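Local coordinates for putative poly(3-hydroxybutyrate) depolymerase LpqC (Bordetella parapertussis 12822, PDB 3D0K), which probably hydrolyses ester bonds of poly(3-hydroxybutyrate) or related substrates as a serine hydrolase of the alpha/beta-hydrolase type, at residues Leu42-Arg46 and Gly67-Arg71. Numbering follows the deposited sequence.
Sequences LNTYR and GADYR. With FMT (formic acid), chain K; SO4 (sulfate ion), chain G.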
loop_
_atom_site.group_PDB
_atom_site.type_symbol
_atom_site.label_atom_id
_atom_site.label_comp_id
_atom_site.label_asym_id
_atom_site.label_seq_id
_atom_site.Cartn_x
_atom_site.Cartn_y
_atom_site.Cartn_z
ATOM N N LEU A 42 7.588 -2.018 -12.788
ATOM C CA LEU A 42 8.162 -2.254 -11.465
ATOM C C LEU A 42 9.405 -1.384 -11.388
ATOM O O LEU A 42 10.396 -1.629 -12.100
ATOM C CB LEU A 42 8.518 -3.719 -11.232
ATOM C CG LEU A 42 7.497 -4.798 -11.628
ATOM C CD1 LEU A 42 8.004 -6.206 -11.268
ATOM C CD2 LEU A 42 6.228 -4.453 -10.816
ATOM N N ASN A 43 9.324 -0.324 -10.601
ATOM C CA ASN A 43 10.516 0.480 -10.323
ATOM C C ASN A 43 11.145 -0.161 -9.104
ATOM O O ASN A 43 10.565 -0.196 -8.028
ATOM C CB ASN A 43 10.170 1.956 -10.083
ATOM C CG ASN A 43 9.846 2.656 -11.378
ATOM O OD1 ASN A 43 10.745 2.802 -12.225
ATOM N ND2 ASN A 43 8.554 3.026 -11.590
ATOM N N THR A 44 12.320 -0.739 -9.310
ATOM C CA THR A 44 12.910 -1.607 -8.305
ATOM C C THR A 44 14.242 -1.063 -7.790
ATOM O O THR A 44 14.923 -0.256 -8.470
ATOM C CB THR A 44 13.137 -3.022 -8.879
ATOM O OG1 THR A 44 14.087 -2.960 -9.979
ATOM C CG2 THR A 44 11.819 -3.599 -9.333
ATOM N N TYR A 45 14.626 -1.529 -6.602
ATOM C CA TYR A 45 16.005 -1.331 -6.146
ATOM C C TYR A 45 16.488 -2.585 -5.468
ATOM O O TYR A 45 15.831 -3.119 -4.551
ATOM C CB TYR A 45 16.132 -0.150 -5.197
ATOM C CG TYR A 45 17.537 0.046 -4.734
ATOM C CD1 TYR A 45 18.498 0.584 -5.598
ATOM C CD2 TYR A 45 17.905 -0.252 -3.414
ATOM C CE1 TYR A 45 19.842 0.769 -5.160
ATOM C CE2 TYR A 45 19.240 -0.070 -2.965
ATOM C CZ TYR A 45 20.195 0.416 -3.836
ATOM O OH TYR A 45 21.489 0.603 -3.373
ATOM N N ARG A 46 17.657 -3.036 -5.891
ATOM C CA ARG A 46 18.300 -4.140 -5.229
ATOM C C ARG A 46 19.659 -3.692 -4.691
ATOM O O ARG A 46 20.507 -3.229 -5.454
ATOM C CB ARG A 46 18.496 -5.318 -6.207
ATOM C CG ARG A 46 19.271 -6.445 -5.570
ATOM C CD ARG A 46 19.339 -7.627 -6.515
ATOM N NE ARG A 46 20.151 -8.654 -5.882
ATOM C CZ ARG A 46 19.910 -9.947 -6.000
ATOM N NH1 ARG A 46 20.670 -10.803 -5.351
ATOM N NH2 ARG A 46 18.890 -10.364 -6.770
ATOM N N GLY A 67 6.362 6.346 -8.950
ATOM C CA GLY A 67 6.963 5.160 -8.373
ATOM C C GLY A 67 8.483 5.198 -8.299
ATOM O O GLY A 67 9.072 4.645 -7.369
ATOM N N ALA A 68 9.127 5.800 -9.303
ATOM C CA ALA A 68 10.603 5.863 -9.315
ATOM C C ALA A 68 11.097 6.676 -8.130
ATOM O O ALA A 68 12.063 6.305 -7.447
ATOM C CB ALA A 68 11.131 6.419 -10.669
ATOM N N ASP A 69 10.398 7.782 -7.858
ATOM C CA ASP A 69 10.682 8.583 -6.680
ATOM C C ASP A 69 10.508 7.795 -5.392
ATOM O O ASP A 69 11.388 7.812 -4.528
ATOM C CB ASP A 69 9.729 9.774 -6.611
ATOM C CG ASP A 69 10.123 10.922 -7.538
ATOM O OD1 ASP A 69 11.234 10.908 -8.142
ATOM O OD2 ASP A 69 9.283 11.854 -7.647
ATOM N N TYR A 70 9.366 7.108 -5.252
ATOM C CA TYR A 70 9.137 6.298 -4.037
ATOM C C TYR A 70 10.188 5.198 -3.830
ATOM O O TYR A 70 10.654 4.938 -2.712
ATOM C CB TYR A 70 7.738 5.728 -4.055
ATOM C CG TYR A 70 6.795 6.695 -3.435
ATOM C CD1 TYR A 70 6.579 6.673 -2.072
ATOM C CD2 TYR A 70 6.199 7.714 -4.186
ATOM C CE1 TYR A 70 5.699 7.588 -1.453
ATOM C CE2 TYR A 70 5.347 8.668 -3.589
ATOM C CZ TYR A 70 5.099 8.581 -2.206
ATOM O OH TYR A 70 4.242 9.462 -1.564
ATOM N N ARG A 71 10.584 4.578 -4.934
ATOM C CA ARG A 71 11.640 3.563 -4.886
ATOM C C ARG A 71 12.940 4.222 -4.351
ATOM O O ARG A 71 13.632 3.664 -3.509
ATOM C CB ARG A 71 11.819 2.966 -6.289
ATOM C CG ARG A 71 13.034 1.999 -6.459
ATOM C CD ARG A 71 14.406 2.694 -6.752
ATOM N NE ARG A 71 14.336 3.734 -7.786
ATOM C CZ ARG A 71 14.130 3.517 -9.082
ATOM N NH1 ARG A 71 14.084 4.555 -9.891
ATOM N NH2 ARG A 71 14.006 2.275 -9.587
HETATM C C FMT K . 8.632 8.641 -11.680
HETATM O O1 FMT K . 8.926 9.229 -10.578
HETATM O O2 FMT K . 8.087 7.470 -11.851
HETATM S S SO4 G . 2.094 12.186 -2.367
HETATM O O1 SO4 G . 2.433 12.330 -0.965
HETATM O O2 SO4 G . 0.681 12.456 -2.549
HETATM O O3 SO4 G . 2.884 13.106 -3.170
HETATM O O4 SO4 G . 2.428 10.818 -2.778
HETATM O O HOH W 1 13.251 3.544 -12.309
#
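When a helix rests on the face of a beta-sheet, a buried polar residue can be accommodated if the strand's backbone offers it a partner, and Arg71 illustrates the principle. The axes of strand 42-46 and helix 67-71 run nearly parallel, 17° apart and 7.7 Å at their closest. Arg71, the residue most covered here, points toward the strand and folds back along it, its CG lying 3.7 Å from Asn43 O. Thr44 O lies at the edge of the guanidinium, near its plane, and accepts a hydrogen bond from Arg71 NH2 at 2.9 Å. The methylene part is not idle: Arg71 CD packs against Tyr45 CB at 3.7 Å, before the Tyr45 side chain leads away, so that its OH hydrogen-bonds Asp79 OD1. Asn43, the second main contributor, packs against the first turn of the helix, with Asn43 ND2 3.6 Å from Ala68 N. Asn43 OD1 accepts a hydrogen bond from water 1 at 2.6 Å, and the same water accepts one from Arg71 NH1 at 2.8 Å, while Asn43 ND2 is hydrogen-bonded to Thr89 OG1. Gly67 suits this closeness, since an ideal CB there would be only 3.3 Å from Asn43 ND2. In the wider alpha/beta-hydrolase-like fold, strand 40-46 pairs antiparallel with both 23-29 and 84-89; Arg71 also reaches Asn25 O on the former through a weak hydrogen bond, and helix 75-81 continues the cover over Tyr45.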